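Local coordinates for protein putative D-glycero-D-manno-heptose 7-phosphate kinase (Campylobacter jejuni subsp. jejuni, PDB 4N3O) that phosphorylates D-glycero-alpha-D-manno-heptose 7-phosphate at C-1 with ATP, the first step toward the GDP-heptose used for capsule polysaccharide, at residues T6-Q10 with K128-W133. Sequence-based numbering, arbitrary orientation. Where two conformers were deposited one is given.
Sequences TIRTQ and KAFAEW
Ile7 meets the C-terminal part of helix 118-134 with three of its carbons, a compact example of how a branched residue on a strand fits a helix surface. A chi1 of -65° sets CG2 anti to the backbone N, which brings it to Ala129 while CG1 and CD1 go to Trp133 and Glu132. CG2 sits 3.7 Å from Ala129 O, a carbonyl already engaged by Trp133 N within the helix. CD1 reaches Glu132 CG at 3.5 Å, while CG1 lies 3.7 Å from Trp133 CB; thus the aliphatic base of each polar or aromatic side chain does the touching. Arg8, alternating to the other face of the strand, forms a salt bridge with Glu197 of the second subunit. Thr9 returns to the helix and divides its branches by chemistry: CG2 packs 3.6 Å from Ala129 CA and 4.0 Å from Lys128 CG, whereas OG1, placed by chi1 of 72°, is hydrogen-bonded to Gly125 O, one helical turn before Ala129. The CA atoms of Thr9 and Ala129 are the nearest such pair of the two segments, 6.0 Å apart, consistent with the small alanine side chain. The axes of the two short segments come within 8.0 Å, their directions 141° apart and hence nearer antiparallel than parallel. Strands 42-50 and 338-341 flank segment 6-10, and the whole is a helix packed on one face of a mixed beta-sheet, the alpha/beta layering of the GHMP kinase N-terminal domain.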
loop_
_atom_site.group_PDB
_atom_site.type_symbol
_atom_site.label_atom_id
_atom_site.label_comp_id
_atom_site.label_asym_id
_atom_site.label_seq_id
_atom_site.Cartn_x
_atom_site.Cartn_y
_atom_site.Cartn_z
ATOM N N THR A 6 -9.403 22.922 -7.722
ATOM C CA THR A 6 -8.432 21.878 -8.027
ATOM C C THR A 6 -9.085 20.517 -7.884
ATOM O O THR A 6 -9.786 20.259 -6.906
ATOM C CB THR A 6 -7.247 21.925 -7.050
ATOM O OG1 THR A 6 -6.669 23.227 -7.073
ATOM C CG2 THR A 6 -6.197 20.916 -7.428
ATOM N N ILE A 7 -8.854 19.649 -8.855
ATOM C CA ILE A 7 -9.417 18.304 -8.820
ATOM C C ILE A 7 -8.242 17.362 -8.833
ATOM O O ILE A 7 -7.270 17.607 -9.537
ATOM C CB ILE A 7 -10.262 18.009 -10.079
ATOM C CG1 ILE A 7 -11.502 18.912 -10.137
ATOM C CG2 ILE A 7 -10.662 16.531 -10.153
ATOM C CD1 ILE A 7 -12.600 18.560 -9.159
ATOM N N ARG A 8 -8.317 16.297 -8.041
ATOM C CA ARG A 8 -7.273 15.316 -8.062
ATOM C C ARG A 8 -7.932 13.980 -8.240
ATOM O O ARG A 8 -9.070 13.792 -7.801
ATOM C CB ARG A 8 -6.465 15.285 -6.755
ATOM C CG ARG A 8 -5.817 16.608 -6.331
ATOM C CD ARG A 8 -4.632 16.355 -5.409
ATOM N NE ARG A 8 -4.370 17.493 -4.548
ATOM C CZ ARG A 8 -3.718 18.593 -4.921
ATOM N NH1 ARG A 8 -3.574 19.567 -4.050
ATOM N NH2 ARG A 8 -3.240 18.738 -6.161
ATOM N N THR A 9 -7.233 13.065 -8.902
ATOM C CA THR A 9 -7.713 11.697 -9.020
ATOM C C THR A 9 -6.529 10.750 -8.779
ATOM O O THR A 9 -5.347 11.089 -9.030
ATOM C CB THR A 9 -8.396 11.365 -10.375
ATOM O OG1 THR A 9 -7.433 11.295 -11.419
ATOM C CG2 THR A 9 -9.439 12.389 -10.726
ATOM N N GLN A 10 -6.868 9.563 -8.307
ATOM C CA GLN A 10 -5.898 8.520 -8.004
ATOM C C GLN A 10 -6.518 7.228 -8.544
ATOM O O GLN A 10 -7.655 6.881 -8.206
ATOM C CB GLN A 10 -5.668 8.486 -6.502
ATOM C CG GLN A 10 -4.677 7.448 -6.055
ATOM C CD GLN A 10 -4.376 7.510 -4.559
ATOM O OE1 GLN A 10 -4.853 8.393 -3.826
ATOM N NE2 GLN A 10 -3.569 6.572 -4.106
ATOM N N LYS A 128 -11.668 10.884 -15.545
ATOM C CA LYS A 128 -12.342 11.081 -14.246
ATOM C C LYS A 128 -12.115 12.472 -13.693
ATOM O O LYS A 128 -12.979 13.035 -13.042
ATOM C CB LYS A 128 -11.848 10.041 -13.246
ATOM C CG LYS A 128 -12.504 10.104 -11.887
ATOM C CD LYS A 128 -13.990 9.781 -11.906
ATOM C CE LYS A 128 -14.535 9.903 -10.503
ATOM N NZ LYS A 128 -15.983 9.631 -10.457
ATOM N N ALA A 129 -10.947 13.029 -13.957
ATOM C CA ALA A 129 -10.647 14.371 -13.506
ATOM C C ALA A 129 -11.579 15.379 -14.198
ATOM O O ALA A 129 -12.134 16.266 -13.558
ATOM C CB ALA A 129 -9.198 14.698 -13.799
ATOM N N PHE A 130 -11.750 15.225 -15.508
ATOM C CA PHE A 130 -12.641 16.104 -16.278
ATOM C C PHE A 130 -14.099 15.933 -15.868
ATOM O O PHE A 130 -14.832 16.904 -15.752
ATOM C CB PHE A 130 -12.503 15.838 -17.792
ATOM C CG PHE A 130 -11.279 16.440 -18.404
ATOM C CD1 PHE A 130 -11.211 17.810 -18.615
ATOM C CD2 PHE A 130 -10.220 15.655 -18.797
ATOM C CE1 PHE A 130 -10.090 18.383 -19.171
ATOM C CE2 PHE A 130 -9.097 16.219 -19.365
ATOM C CZ PHE A 130 -9.030 17.586 -19.554
ATOM N N ALA A 131 -14.515 14.688 -15.661
ATOM C CA ALA A 131 -15.883 14.391 -15.266
ATOM C C ALA A 131 -16.271 15.046 -13.932
ATOM O O ALA A 131 -17.357 15.607 -13.805
ATOM C CB ALA A 131 -16.086 12.884 -15.196
ATOM N N GLU A 132 -15.361 14.960 -12.969
ATOM C CA GLU A 132 -15.537 15.526 -11.633
ATOM C C GLU A 132 -15.558 17.050 -11.676
ATOM O O GLU A 132 -16.366 17.704 -11.013
ATOM C CB GLU A 132 -14.357 15.093 -10.763
ATOM C CG GLU A 132 -14.380 15.581 -9.325
ATOM C CD GLU A 132 -15.349 14.809 -8.457
ATOM O OE1 GLU A 132 -16.403 14.385 -8.973
ATOM O OE2 GLU A 132 -15.052 14.636 -7.260
ATOM N N TRP A 133 -14.645 17.598 -12.466
ATOM C CA TRP A 133 -14.488 19.023 -12.599
ATOM C C TRP A 133 -15.689 19.666 -13.306
ATOM O O TRP A 133 -16.213 20.696 -12.867
ATOM C CB TRP A 133 -13.212 19.332 -13.377
ATOM C CG TRP A 133 -13.066 20.779 -13.690
ATOM C CD1 TRP A 133 -13.379 21.822 -12.870
ATOM C CD2 TRP A 133 -12.493 21.353 -14.872
ATOM N NE1 TRP A 133 -13.085 23.015 -13.490
ATOM C CE2 TRP A 133 -12.534 22.756 -14.718
ATOM C CE3 TRP A 133 -11.962 20.821 -16.052
ATOM C CZ2 TRP A 133 -12.068 23.634 -15.697
ATOM C CZ3 TRP A 133 -11.494 21.694 -17.021
ATOM C CH2 TRP A 133 -11.551 23.089 -16.836
#